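Local coordinates for pili retraction protein PilT (PDB 5FL3) that probably hydrolyses ATP to power the retraction of type IV pili, as a P-loop ATPase of the GSP E secretion family, at residues P50-P53 against K54-E57; I154-I157 against N158-A162; L340-L343 against E344-L347. All blocks are in the same frame, centred on the assembly; numbering follows the deposited sequence.

Contact 1 (P50-P53 against K54-E57); sequences PLTP and KEVE
A capping box formed by Thr52 and Glu55 opens helix 53-63, with Thr52 as its N-cap. Glu55 N donates to Thr52 OG1 over 3.1 Å at 157°, while the carboxylate of Glu55 folds back and takes the amide of Thr52, Thr52 N to Glu55 OE1 being 2.7 Å. That amide meets OE1 nearly along its C-O axis. A further bond reinforces the box: Thr52 OG1 donates to the same Glu55 OE1 over 3.1 Å, reaching it from above the carboxylate plane. OE1 is thus gripped by two donors of one residue, which pins OE1 and should limit turning of the carboxylate, and the hydroxyl both gives and receives. Thr52 carries OG1 between its backbone N and carbonyl carbon (chi1 66°), aimed at the first turn, and Glu55 CG lies beside its own N (chi1 -75°), from where the extended chain runs back to the cap. The negative charge near the N-terminal end of the helix would probably be favourable to the helix dipole. Regular helical bonding begins at once, Val56 N to Thr52 O at 3.0 Å and Glu57 N to Pro53 O at 3.0 Å. On the buried side Leu51 CB packs on Val56 CG2 at 3.9 Å, bringing the residue before the cap against the first turn. Glu57 carries its own carboxylate onward to a salt bridge with Arg61. Val56 and Glu57 rest on Phe101 and Pro53 on Ser100, so the helix start is laid against strand 100-108 of the antiparallel sheet, while Leu51 is bonded through its backbone to Gly32 and Ala33.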
# COMPACT_ATOMS: atom_id res chain seq x y z
N PRO A 50 15.99 -7.82 -27.61
CA PRO A 50 14.84 -6.92 -27.80
C PRO A 50 13.64 -7.62 -28.42
O PRO A 50 13.81 -8.31 -29.42
CB PRO A 50 15.38 -5.86 -28.75
CG PRO A 50 16.83 -5.82 -28.47
CD PRO A 50 17.25 -7.21 -28.07
N LEU A 51 12.46 -7.46 -27.83
CA LEU A 51 11.23 -7.93 -28.45
C LEU A 51 10.94 -7.13 -29.72
O LEU A 51 11.15 -5.92 -29.76
CB LEU A 51 10.06 -7.81 -27.47
CG LEU A 51 10.17 -8.61 -26.18
CD1 LEU A 51 9.52 -7.86 -25.05
CD2 LEU A 51 9.55 -10.00 -26.31
N THR A 52 10.45 -7.80 -30.75
CA THR A 52 10.02 -7.11 -31.96
C THR A 52 8.53 -6.85 -31.87
O THR A 52 7.84 -7.53 -31.10
CB THR A 52 10.33 -7.92 -33.24
OG1 THR A 52 9.52 -9.11 -33.24
CG2 THR A 52 11.82 -8.29 -33.32
N PRO A 53 8.03 -5.88 -32.64
CA PRO A 53 6.58 -5.68 -32.68
C PRO A 53 5.85 -6.99 -32.94
O PRO A 53 4.85 -7.31 -32.26
CB PRO A 53 6.40 -4.71 -33.85
CG PRO A 53 7.68 -3.95 -33.90
CD PRO A 53 8.76 -4.84 -33.38
N LYS A 54 6.36 -7.77 -33.89
CA LYS A 54 5.74 -9.03 -34.25
C LYS A 54 5.64 -9.96 -33.04
O LYS A 54 4.60 -10.55 -32.80
CB LYS A 54 6.50 -9.71 -35.40
CG LYS A 54 5.57 -10.27 -36.48
CD LYS A 54 6.07 -9.98 -37.90
CE LYS A 54 5.00 -10.33 -38.93
NZ LYS A 54 5.41 -10.06 -40.35
N GLU A 55 6.71 -10.05 -32.25
CA GLU A 55 6.69 -10.92 -31.08
C GLU A 55 5.75 -10.44 -29.99
O GLU A 55 5.08 -11.26 -29.35
CB GLU A 55 8.09 -11.06 -30.50
CG GLU A 55 9.02 -11.95 -31.27
CD GLU A 55 10.45 -11.71 -30.88
OE1 GLU A 55 10.83 -10.51 -30.80
OE2 GLU A 55 11.20 -12.68 -30.63
N VAL A 56 5.69 -9.12 -29.76
CA VAL A 56 4.79 -8.61 -28.72
C VAL A 56 3.35 -8.91 -29.11
O VAL A 56 2.57 -9.38 -28.29
CB VAL A 56 4.97 -7.09 -28.47
CG1 VAL A 56 4.01 -6.63 -27.38
CG2 VAL A 56 6.39 -6.79 -28.05
N GLU A 57 3.01 -8.69 -30.37
CA GLU A 57 1.68 -9.01 -30.84
C GLU A 57 1.32 -10.48 -30.64
O GLU A 57 0.18 -10.80 -30.25
CB GLU A 57 1.55 -8.65 -32.31
CG GLU A 57 0.19 -8.90 -32.89
CD GLU A 57 0.03 -8.26 -34.24
OE1 GLU A 57 1.06 -7.81 -34.80
OE2 GLU A 57 -1.12 -8.19 -34.75

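Contact 2 (I154-I157 against N158-A162)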
# COMPACT_ATOMS: atom_id res chain seq x y z
N ILE A 154 -4.96 -7.24 7.21
CA ILE A 154 -6.27 -7.83 6.96
C ILE A 154 -6.22 -9.34 7.22
O ILE A 154 -7.16 -9.92 7.77
CB ILE A 154 -6.73 -7.57 5.49
CG1 ILE A 154 -7.02 -6.08 5.27
CG2 ILE A 154 -7.94 -8.42 5.12
CD1 ILE A 154 -7.44 -5.75 3.89
N ASP A 155 -5.12 -9.95 6.83
CA ASP A 155 -4.91 -11.39 6.97
C ASP A 155 -4.93 -11.80 8.43
O ASP A 155 -5.42 -12.87 8.79
CB ASP A 155 -3.58 -11.78 6.32
CG ASP A 155 -3.30 -13.27 6.38
OD1 ASP A 155 -4.04 -14.04 5.72
OD2 ASP A 155 -2.32 -13.66 7.06
N HIS A 156 -4.38 -10.95 9.28
CA HIS A 156 -4.30 -11.22 10.70
C HIS A 156 -5.66 -11.24 11.33
O HIS A 156 -5.95 -12.09 12.16
CB HIS A 156 -3.45 -10.19 11.41
CG HIS A 156 -3.35 -10.43 12.88
ND1 HIS A 156 -2.56 -11.43 13.42
CD2 HIS A 156 -3.96 -9.82 13.92
CE1 HIS A 156 -2.67 -11.41 14.73
NE2 HIS A 156 -3.52 -10.45 15.06
N ILE A 157 -6.46 -10.25 10.94
CA ILE A 157 -7.86 -10.14 11.34
C ILE A 157 -8.67 -11.36 10.84
O ILE A 157 -9.41 -12.00 11.60
CB ILE A 157 -8.47 -8.84 10.78
CG1 ILE A 157 -7.86 -7.64 11.50
CG2 ILE A 157 -9.98 -8.84 10.91
CD1 ILE A 157 -8.22 -6.32 10.88
N ASN A 158 -8.49 -11.67 9.57
CA ASN A 158 -9.21 -12.76 8.92
C ASN A 158 -8.94 -14.09 9.62
O ASN A 158 -9.77 -15.00 9.56
CB ASN A 158 -8.80 -12.81 7.43
CG ASN A 158 -9.44 -13.97 6.65
OD1 ASN A 158 -10.56 -14.42 6.94
ND2 ASN A 158 -8.73 -14.44 5.64
N LEU A 159 -7.80 -14.22 10.28
CA LEU A 159 -7.49 -15.54 10.79
C LEU A 159 -7.58 -15.65 12.31
O LEU A 159 -7.37 -16.73 12.85
CB LEU A 159 -6.13 -15.99 10.25
CG LEU A 159 -4.77 -15.60 10.79
CD1 LEU A 159 -4.36 -16.63 11.81
CD2 LEU A 159 -3.77 -15.55 9.64
N HIS A 160 -7.95 -14.57 12.99
CA HIS A 160 -8.15 -14.62 14.44
C HIS A 160 -9.48 -14.04 14.87
O HIS A 160 -9.81 -14.13 16.04
CB HIS A 160 -7.03 -13.88 15.18
CG HIS A 160 -5.70 -14.54 15.07
ND1 HIS A 160 -4.55 -13.86 14.72
CD2 HIS A 160 -5.33 -15.84 15.24
CE1 HIS A 160 -3.53 -14.71 14.69
NE2 HIS A 160 -3.98 -15.91 15.00
N TYR A 161 -10.22 -13.42 13.96
CA TYR A 161 -11.49 -12.77 14.29
C TYR A 161 -12.61 -13.15 13.33
O TYR A 161 -12.38 -13.38 12.16
CB TYR A 161 -11.33 -11.25 14.28
CG TYR A 161 -10.33 -10.69 15.27
CD1 TYR A 161 -10.69 -10.41 16.58
CD2 TYR A 161 -9.02 -10.41 14.88
CE1 TYR A 161 -9.78 -9.89 17.47
CE2 TYR A 161 -8.11 -9.89 15.76
CZ TYR A 161 -8.49 -9.63 17.06
OH TYR A 161 -7.57 -9.10 17.95
N ALA A 162 -13.84 -13.23 13.84
CA ALA A 162 -14.98 -13.54 12.98
C ALA A 162 -15.70 -12.24 12.59
O ALA A 162 -16.62 -11.79 13.27
CB ALA A 162 -15.93 -14.50 13.67
O HOH W 1 -6.35 -13.53 4.36
O HOH W 2 -4.99 -8.63 17.06
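His156 and His160, one helical turn apart, make an offset edge-to-face aromatic pair. The edge of His160 is turned to the face of His156, with centroids 4.6 Å apart and planes at 72°; ND1 of His160 sits over the rim of the His156 ring. With chi1 at 179°, His156 CG stands opposite its own backbone N and the ring swings forward along the helix to meet that edge. Two waters bridge polar side chains. One donates to Asp155 OD1 and accepts from Asn158 ND2; the other lies between His156 NE2 and Tyr161 OH, 2.8 Å from Tyr161 OH, in the plane of both rings. The same polar groups reach further: Asp155 OD1 forms a salt bridge with Lys179, and Asn158 bonds to Lys177 and Lys179. Leu159 folds its CD2 methyl against the carboxylate of Asp155, 3.5 Å from Asp155 OD2; the apolar contact is slight, Ile157 CG2 lying 4.4 Å from Tyr161 CB. In the backbone, Asn158 N bonds to Ile154 O at 2.8 Å, whereas Leu159 N has only weak bonds, to Asp155 O and His156 O. Ile157 O then takes two amides, Tyr161 N at 2.9 Å and His160 N at 3.3 Å, the latter from above the carbonyl plane. Such loosening of the bonding pattern suits the C-terminal end of helix 146-160, the helix that follows the Walker A loop in P-loop ATPases and here leaves the ADP site.

Contact 3 (L340-L343 against E344-L347)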
# COMPACT_ATOMS: atom_id res chain seq x y z
N LEU A 340 21.55 -2.59 8.38
CA LEU A 340 20.54 -2.95 7.39
C LEU A 340 20.46 -1.91 6.26
O LEU A 340 19.99 -2.21 5.16
CB LEU A 340 19.18 -3.14 8.06
CG LEU A 340 19.06 -4.41 8.91
CD1 LEU A 340 17.79 -4.38 9.78
CD2 LEU A 340 19.08 -5.64 8.03
N ILE A 341 20.95 -0.70 6.53
CA ILE A 341 21.04 0.34 5.50
C ILE A 341 22.38 1.08 5.57
O ILE A 341 23.03 1.11 6.62
CB ILE A 341 19.89 1.38 5.62
CG1 ILE A 341 19.81 1.95 7.04
CG2 ILE A 341 18.56 0.76 5.24
CD1 ILE A 341 18.79 3.07 7.20
N SER A 342 22.79 1.67 4.45
CA SER A 342 24.02 2.45 4.42
C SER A 342 23.82 3.78 5.12
O SER A 342 22.69 4.19 5.38
CB SER A 342 24.48 2.70 2.99
OG SER A 342 23.60 3.60 2.35
N LEU A 343 24.93 4.44 5.43
CA LEU A 343 24.86 5.77 6.02
C LEU A 343 24.28 6.75 5.00
O LEU A 343 23.49 7.63 5.35
CB LEU A 343 26.24 6.23 6.48
CG LEU A 343 26.35 7.67 7.00
CD1 LEU A 343 25.48 7.88 8.24
CD2 LEU A 343 27.80 7.98 7.30
N GLU A 344 24.69 6.58 3.75
CA GLU A 344 24.22 7.45 2.68
C GLU A 344 22.70 7.37 2.56
O GLU A 344 22.00 8.38 2.62
CB GLU A 344 24.88 7.07 1.36
CG GLU A 344 24.63 8.07 0.25
CD GLU A 344 25.26 7.65 -1.08
OE1 GLU A 344 25.72 6.48 -1.19
OE2 GLU A 344 25.28 8.49 -2.01
N ASP A 345 22.20 6.15 2.40
CA ASP A 345 20.77 5.91 2.33
C ASP A 345 20.03 6.37 3.61
O ASP A 345 18.97 7.00 3.53
CB ASP A 345 20.50 4.43 2.03
CG ASP A 345 20.82 4.06 0.60
OD1 ASP A 345 20.96 4.98 -0.25
OD2 ASP A 345 20.94 2.86 0.31
N ALA A 346 20.60 6.07 4.78
CA ALA A 346 20.01 6.53 6.02
C ALA A 346 19.89 8.06 6.05
O ALA A 346 18.89 8.60 6.54
CB ALA A 346 20.82 6.04 7.21
N LEU A 347 20.89 8.76 5.51
CA LEU A 347 20.91 10.23 5.58
C LEU A 347 20.02 10.87 4.53
O LEU A 347 19.47 11.94 4.76
CB LEU A 347 22.33 10.77 5.44
CG LEU A 347 23.10 10.98 6.74
CD1 LEU A 347 24.59 10.95 6.46
CD2 LEU A 347 22.71 12.30 7.41
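Ser342 is the N-cap of helix 343-349, and its hydroxyl and carbonyl, together with the side chains of Ile341 and Leu343, receive the first turn. Glu344 comes first, its CB 3.8 Å from Ser342 OG. At Asp345 the capping bond forms: Asp345 N donates to Ser342 OG over 2.9 Å at 164°. OG is placed for this by a chi1 of 70°, which holds it between the backbone N and the carbonyl carbon of Ser342. An alanine here would remove that acceptor and is likely to leave the amide of Asp345 without its mate at the start of the helix. The side chain of Asp345 also touches Pro280 at the end of strand 270-280. Ala346 is held from two directions. Its amide bonds to Ser342 O, Ala346 N lying 2.9 Å away, and its methyl meets the end of Ile341, with Ile341 CD1 3.6 Å from Ala346 CB; Ile341 in turn packs on Leu332 and Leu335 of helix 328-337 and on Leu279. This ties the loop residue before the cap to the buried face of the short helix. Leu347 completes the turn, Leu347 N donating to Leu343 O over 2.8 Å. Phe356 of helix 353-361 packs against Leu343, Ala346 and Leu347. The two leucines run side by side and point the same way, so that their methyls meet, Leu343 CD1 lying 3.7 Å from Leu347 CD1.

In the fold
From the N terminus the three contacts follow in series; none nests within or crosses another, and each joins neighbouring residues without enclosing a long loop. Contact 1 turns the chain from the loop after strand 42-45 into helix 53-63, beside the six-stranded antiparallel sheet. Contact 2 lies at the far end of helix 146-160, which packs on the mixed ATPase sheet through strands 164-169 and 233-238. Contact 3 starts helix 343-349 after helix 328-337, tying the C-terminal helices to strand 270-280 of the same sheet. Centres of contacts 1 and 2 are about 45 Å apart, those of 2 and 3 about 35 Å, and no two contacts touch.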